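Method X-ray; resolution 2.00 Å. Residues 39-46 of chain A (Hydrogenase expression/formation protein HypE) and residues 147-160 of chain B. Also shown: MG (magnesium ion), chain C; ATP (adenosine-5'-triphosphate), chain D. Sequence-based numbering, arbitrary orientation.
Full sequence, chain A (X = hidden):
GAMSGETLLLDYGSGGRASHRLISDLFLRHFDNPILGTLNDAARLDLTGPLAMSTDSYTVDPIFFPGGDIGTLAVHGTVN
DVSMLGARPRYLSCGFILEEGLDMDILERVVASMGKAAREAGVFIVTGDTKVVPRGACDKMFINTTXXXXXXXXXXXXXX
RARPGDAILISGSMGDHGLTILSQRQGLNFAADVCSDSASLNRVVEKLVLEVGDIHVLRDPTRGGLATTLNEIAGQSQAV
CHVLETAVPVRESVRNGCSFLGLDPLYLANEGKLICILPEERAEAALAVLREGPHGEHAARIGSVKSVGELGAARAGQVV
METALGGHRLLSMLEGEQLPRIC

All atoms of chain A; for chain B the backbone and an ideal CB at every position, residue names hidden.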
# COMPACT_ATOMS: atom_id res chain seq x y z
N LEU A 39 -7.13 2.82 15.97
CA LEU A 39 -7.36 1.39 15.64
C LEU A 39 -8.73 1.14 14.97
O LEU A 39 -9.45 0.17 15.30
CB LEU A 39 -7.15 0.49 16.87
CG LEU A 39 -5.70 0.35 17.38
CD1 LEU A 39 -5.63 -0.48 18.63
CD2 LEU A 39 -4.82 -0.25 16.29
N ASN A 40 -9.09 2.04 14.06
CA ASN A 40 -10.30 1.90 13.28
C ASN A 40 -9.97 1.29 11.92
O ASN A 40 -8.79 1.02 11.61
CB ASN A 40 -10.98 3.26 13.12
CG ASN A 40 -11.72 3.70 14.39
OD1 ASN A 40 -11.77 4.88 14.71
ND2 ASN A 40 -12.28 2.74 15.11
N ASP A 41 -11.00 1.09 11.09
CA ASP A 41 -10.81 0.54 9.74
C ASP A 41 -10.04 1.47 8.81
O ASP A 41 -9.54 1.04 7.77
CB ASP A 41 -12.16 0.24 9.11
CG ASP A 41 -12.90 -0.83 9.83
OD1 ASP A 41 -13.79 -0.50 10.64
OD2 ASP A 41 -12.55 -1.99 9.59
N ALA A 42 -9.99 2.75 9.17
CA ALA A 42 -9.20 3.73 8.43
C ALA A 42 -8.70 4.80 9.39
O ALA A 42 -9.25 4.97 10.48
CB ALA A 42 -10.03 4.36 7.30
N ALA A 43 -7.68 5.52 8.96
CA ALA A 43 -7.17 6.66 9.69
C ALA A 43 -7.87 7.94 9.22
O ALA A 43 -8.07 8.14 8.02
CB ALA A 43 -5.66 6.77 9.49
N ARG A 44 -8.21 8.81 10.17
CA ARG A 44 -8.75 10.14 9.86
C ARG A 44 -7.61 11.13 9.71
O ARG A 44 -6.75 11.24 10.60
CB ARG A 44 -9.72 10.64 10.95
CG ARG A 44 -10.23 12.05 10.67
CD ARG A 44 -10.67 12.76 11.93
NE ARG A 44 -10.63 14.21 11.76
CZ ARG A 44 -11.70 14.97 11.54
NH1 ARG A 44 -12.91 14.41 11.48
NH2 ARG A 44 -11.57 16.28 11.39
N LEU A 45 -7.61 11.83 8.58
CA LEU A 45 -6.54 12.74 8.20
C LEU A 45 -7.08 14.14 7.90
O LEU A 45 -8.06 14.30 7.17
CB LEU A 45 -5.84 12.17 6.96
CG LEU A 45 -4.60 11.27 7.04
CD1 LEU A 45 -4.47 10.40 8.28
CD2 LEU A 45 -4.45 10.46 5.78
N ASP A 46 -6.44 15.17 8.46
CA ASP A 46 -6.78 16.54 8.11
C ASP A 46 -5.73 17.13 7.20
O ASP A 46 -4.69 17.56 7.67
CB ASP A 46 -6.89 17.41 9.36
CG ASP A 46 -8.08 17.08 10.18
OD1 ASP A 46 -9.21 17.09 9.62
OD2 ASP A 46 -7.90 16.82 11.39
N UNK B 147 -6.53 3.12 0.04
CA UNK B 147 -7.64 3.92 -0.37
C UNK B 147 -7.65 5.24 0.35
O UNK B 147 -7.28 5.33 1.53
CB UNK B 147 -8.95 3.17 -0.14
N UNK B 148 -8.10 6.26 -0.37
CA UNK B 148 -8.29 7.57 0.20
C UNK B 148 -9.69 8.08 -0.15
O UNK B 148 -10.12 8.03 -1.31
CB UNK B 148 -7.21 8.54 -0.30
N UNK B 149 -10.37 8.61 0.86
CA UNK B 149 -11.72 9.12 0.68
C UNK B 149 -12.02 10.36 1.51
O UNK B 149 -11.30 10.69 2.45
CB UNK B 149 -12.73 8.02 1.03
N UNK B 150 -13.12 11.02 1.16
CA UNK B 150 -13.57 12.23 1.83
C UNK B 150 -14.60 11.87 2.92
O UNK B 150 -15.63 11.26 2.63
CB UNK B 150 -14.17 13.21 0.82
N UNK B 151 -14.33 12.25 4.17
CA UNK B 151 -15.29 11.97 5.24
C UNK B 151 -16.56 12.79 5.04
O UNK B 151 -16.49 13.99 4.72
CB UNK B 151 -14.68 12.27 6.61
N UNK B 152 -17.70 12.12 5.19
CA UNK B 152 -19.01 12.69 4.85
C UNK B 152 -19.76 13.31 6.02
O UNK B 152 -20.69 14.08 5.82
CB UNK B 152 -19.89 11.60 4.23
N UNK B 153 -19.37 12.95 7.25
CA UNK B 153 -20.12 13.38 8.44
C UNK B 153 -19.23 13.63 9.64
O UNK B 153 -18.15 13.04 9.76
CB UNK B 153 -21.17 12.33 8.81
N UNK B 154 -19.71 14.50 10.53
CA UNK B 154 -19.08 14.72 11.83
C UNK B 154 -20.16 14.79 12.91
O UNK B 154 -21.07 15.62 12.82
CB UNK B 154 -18.24 16.00 11.82
N UNK B 155 -20.08 13.90 13.93
CA UNK B 155 -19.06 12.85 14.07
C UNK B 155 -19.24 11.69 13.08
O UNK B 155 -20.37 11.38 12.68
CB UNK B 155 -19.08 12.30 15.50
N UNK B 156 -18.13 11.07 12.71
CA UNK B 156 -18.11 9.96 11.76
C UNK B 156 -18.13 8.62 12.52
O UNK B 156 -17.87 8.60 13.73
CB UNK B 156 -16.88 10.05 10.86
N UNK B 157 -18.48 7.51 11.83
CA UNK B 157 -18.49 6.23 12.55
C UNK B 157 -17.10 5.82 13.03
O UNK B 157 -16.10 6.17 12.41
CB UNK B 157 -19.07 5.13 11.65
N UNK B 158 -17.06 5.11 14.16
CA UNK B 158 -15.82 4.74 14.82
C UNK B 158 -16.08 3.56 15.76
O UNK B 158 -17.14 3.49 16.38
CB UNK B 158 -15.23 5.93 15.58
N UNK B 159 -15.11 2.66 15.87
CA UNK B 159 -15.25 1.45 16.70
C UNK B 159 -15.60 1.74 18.16
O UNK B 159 -16.24 0.91 18.82
CB UNK B 159 -13.95 0.64 16.65
N UNK B 160 -15.21 2.92 18.64
CA UNK B 160 -15.44 3.32 20.03
C UNK B 160 -16.75 4.06 20.29
O UNK B 160 -16.96 4.59 21.39
CB UNK B 160 -14.28 4.21 20.49
MG MG C . -12.27 -3.63 7.94
PG ATP D . -8.63 -7.27 7.60
O1G ATP D . -7.16 -6.95 7.27
O2G ATP D . -8.75 -8.53 8.41
O3G ATP D . -9.58 -7.20 6.42
PB ATP D . -9.09 -4.60 8.66
O1B ATP D . -8.14 -4.23 7.50
O2B ATP D . -10.40 -3.88 8.74
O3B ATP D . -9.22 -6.19 8.65
PA ATP D . -6.90 -4.90 10.45
O1A ATP D . -7.19 -6.12 11.31
O2A ATP D . -6.00 -5.21 9.28
O3A ATP D . -8.32 -4.21 10.02
O5' ATP D . -6.34 -3.70 11.30
C5' ATP D . -6.81 -3.41 12.62
C4' ATP D . -6.17 -2.11 13.04
O4' ATP D . -4.76 -2.37 13.21
C3' ATP D . -6.29 -1.02 11.99
O3' ATP D . -6.50 0.24 12.66
C2' ATP D . -4.93 -1.00 11.29
O2' ATP D . -4.62 0.33 10.86
C1' ATP D . -3.97 -1.48 12.39
N9 ATP D . -2.81 -2.26 11.87
C8 ATP D . -2.81 -3.52 11.42
N7 ATP D . -1.56 -3.89 11.05
C5 ATP D . -0.78 -2.81 11.23
C6 ATP D . 0.65 -2.49 11.03
N6 ATP D . 1.48 -3.43 10.51
N1 ATP D . 1.07 -1.27 11.36
C2 ATP D . 0.27 -0.31 11.86
N3 ATP D . -1.05 -0.55 12.08
C4 ATP D . -1.59 -1.76 11.79

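Position 147 lies in an extended strand, out of reach of the chain A stretch, which sets no preference; it is Gly B147. At 148 the phi/psi is -130/134, and CA-to-CB runs sideways to chain A. Only a side chain of some length could reach across, and what it would meet is the apolar end of Leu A45, so an apolar residue such as isoleucine, leucine or methionine fits. The residue is Ile B148, whose CD1 comes within 4.4 Å of Leu A45 CD2, a loose apolar contact.

Positions 149 and 150 find nothing of chain A near their ideal CB atoms, and many residues would serve. They are Gly B149 and Glu B150, the latter bound through its carboxylate elsewhere in the structure.

Position 151 ends the strand and points toward chain A, facing the aliphatic stem of Arg A44. The gap is too wide for alanine to close, whereas a branched or long apolar chain could lie against those methylenes. Ile B151 does so: with chi1 m and chi2 t, its CD1 packs 3.7 Å from Arg A44 CG.

Positions 152 and 153 are out of reach, leaving their choice open; they are Leu B152 and Val B153. At 154 CA-to-CB points toward chain A, and the guanidinium of Arg A44 offers positive charge. Aspartate or glutamate would answer it, and a neutral polar residue could be accommodated. Asp B154, chi1 t, forms a long salt bridge, with OD2 3.6 Å from Arg A44 NH1. The arginine is shared: its NH2 also makes a salt bridge to Asp A46 OD1 at 3.1 Å, with weak hydrogen-bond geometry.

The peptide bond before 155 is cis, which strongly favours proline, and Pro B155 is found. At 156 CA-to-CB points toward chain A, but nothing of it lies within 5.5 Å of the ideal CB, so many residues would do; it is Ala B156. At 157, phi near -64° suits proline among others, and Pro B157 points sideways.

At 158 the ideal CB lies near the amide end of Asn A40, so a small polar residue, serine or perhaps threonine, would suit. Ser B158, chi1 t, places OG 2.8 Å from the modelled Asn A40 OD1; the amide is probably turned over in the model, so the pairing remains open.

Position 159 points toward the same amide: an ideal CB would lie a tight 3.1 Å from the modelled Asn A40 ND2. Glycine avoids that crowding, and the backbone N of Gly B159 lies 2.9 Å from the same Asn A40 ND2. Position 160 turns sideways and could take many polar residues; Asp B160, chi1 p, directs its carboxylate back near 158.

Chain B 147-160: GIGEILVDPAPSGD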
# COMPACT_ATOMS: atom_id res chain seq x y z
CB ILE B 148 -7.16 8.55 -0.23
CG1 ILE B 148 -7.19 9.83 0.61
CG2 ILE B 148 -7.22 8.88 -1.72
CD1 ILE B 148 -6.26 9.72 1.83
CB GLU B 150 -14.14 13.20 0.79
CG GLU B 150 -13.07 13.63 -0.23
CD GLU B 150 -13.63 14.20 -1.53
OE1 GLU B 150 -14.54 13.57 -2.13
OE2 GLU B 150 -13.14 15.28 -1.95
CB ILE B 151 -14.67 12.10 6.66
CG1 ILE B 151 -13.67 10.95 6.89
CG2 ILE B 151 -15.76 12.03 7.74
CD1 ILE B 151 -12.69 11.18 7.99
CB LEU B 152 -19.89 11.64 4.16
CG LEU B 152 -19.40 11.04 2.84
CD1 LEU B 152 -20.20 9.79 2.50
CD2 LEU B 152 -19.47 12.06 1.70
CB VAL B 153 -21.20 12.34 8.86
CG1 VAL B 153 -22.42 12.41 7.97
CG2 VAL B 153 -20.63 10.92 8.92
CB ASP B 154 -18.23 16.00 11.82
CG ASP B 154 -17.18 16.02 12.93
OD1 ASP B 154 -17.56 16.11 14.11
OD2 ASP B 154 -15.98 15.95 12.62
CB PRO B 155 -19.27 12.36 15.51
CG PRO B 155 -20.68 12.68 15.82
CD PRO B 155 -21.02 13.92 15.06
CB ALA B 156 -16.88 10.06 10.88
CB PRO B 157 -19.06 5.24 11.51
CG PRO B 157 -19.75 6.10 10.49
CD PRO B 157 -18.90 7.33 10.43
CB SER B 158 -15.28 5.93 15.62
OG SER B 158 -14.05 5.62 16.24
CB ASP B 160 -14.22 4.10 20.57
CG ASP B 160 -14.04 5.46 19.93
OD1 ASP B 160 -14.73 5.80 18.94
OD2 ASP B 160 -13.17 6.21 20.41
O HOH W 1 -12.44 -5.44 9.66
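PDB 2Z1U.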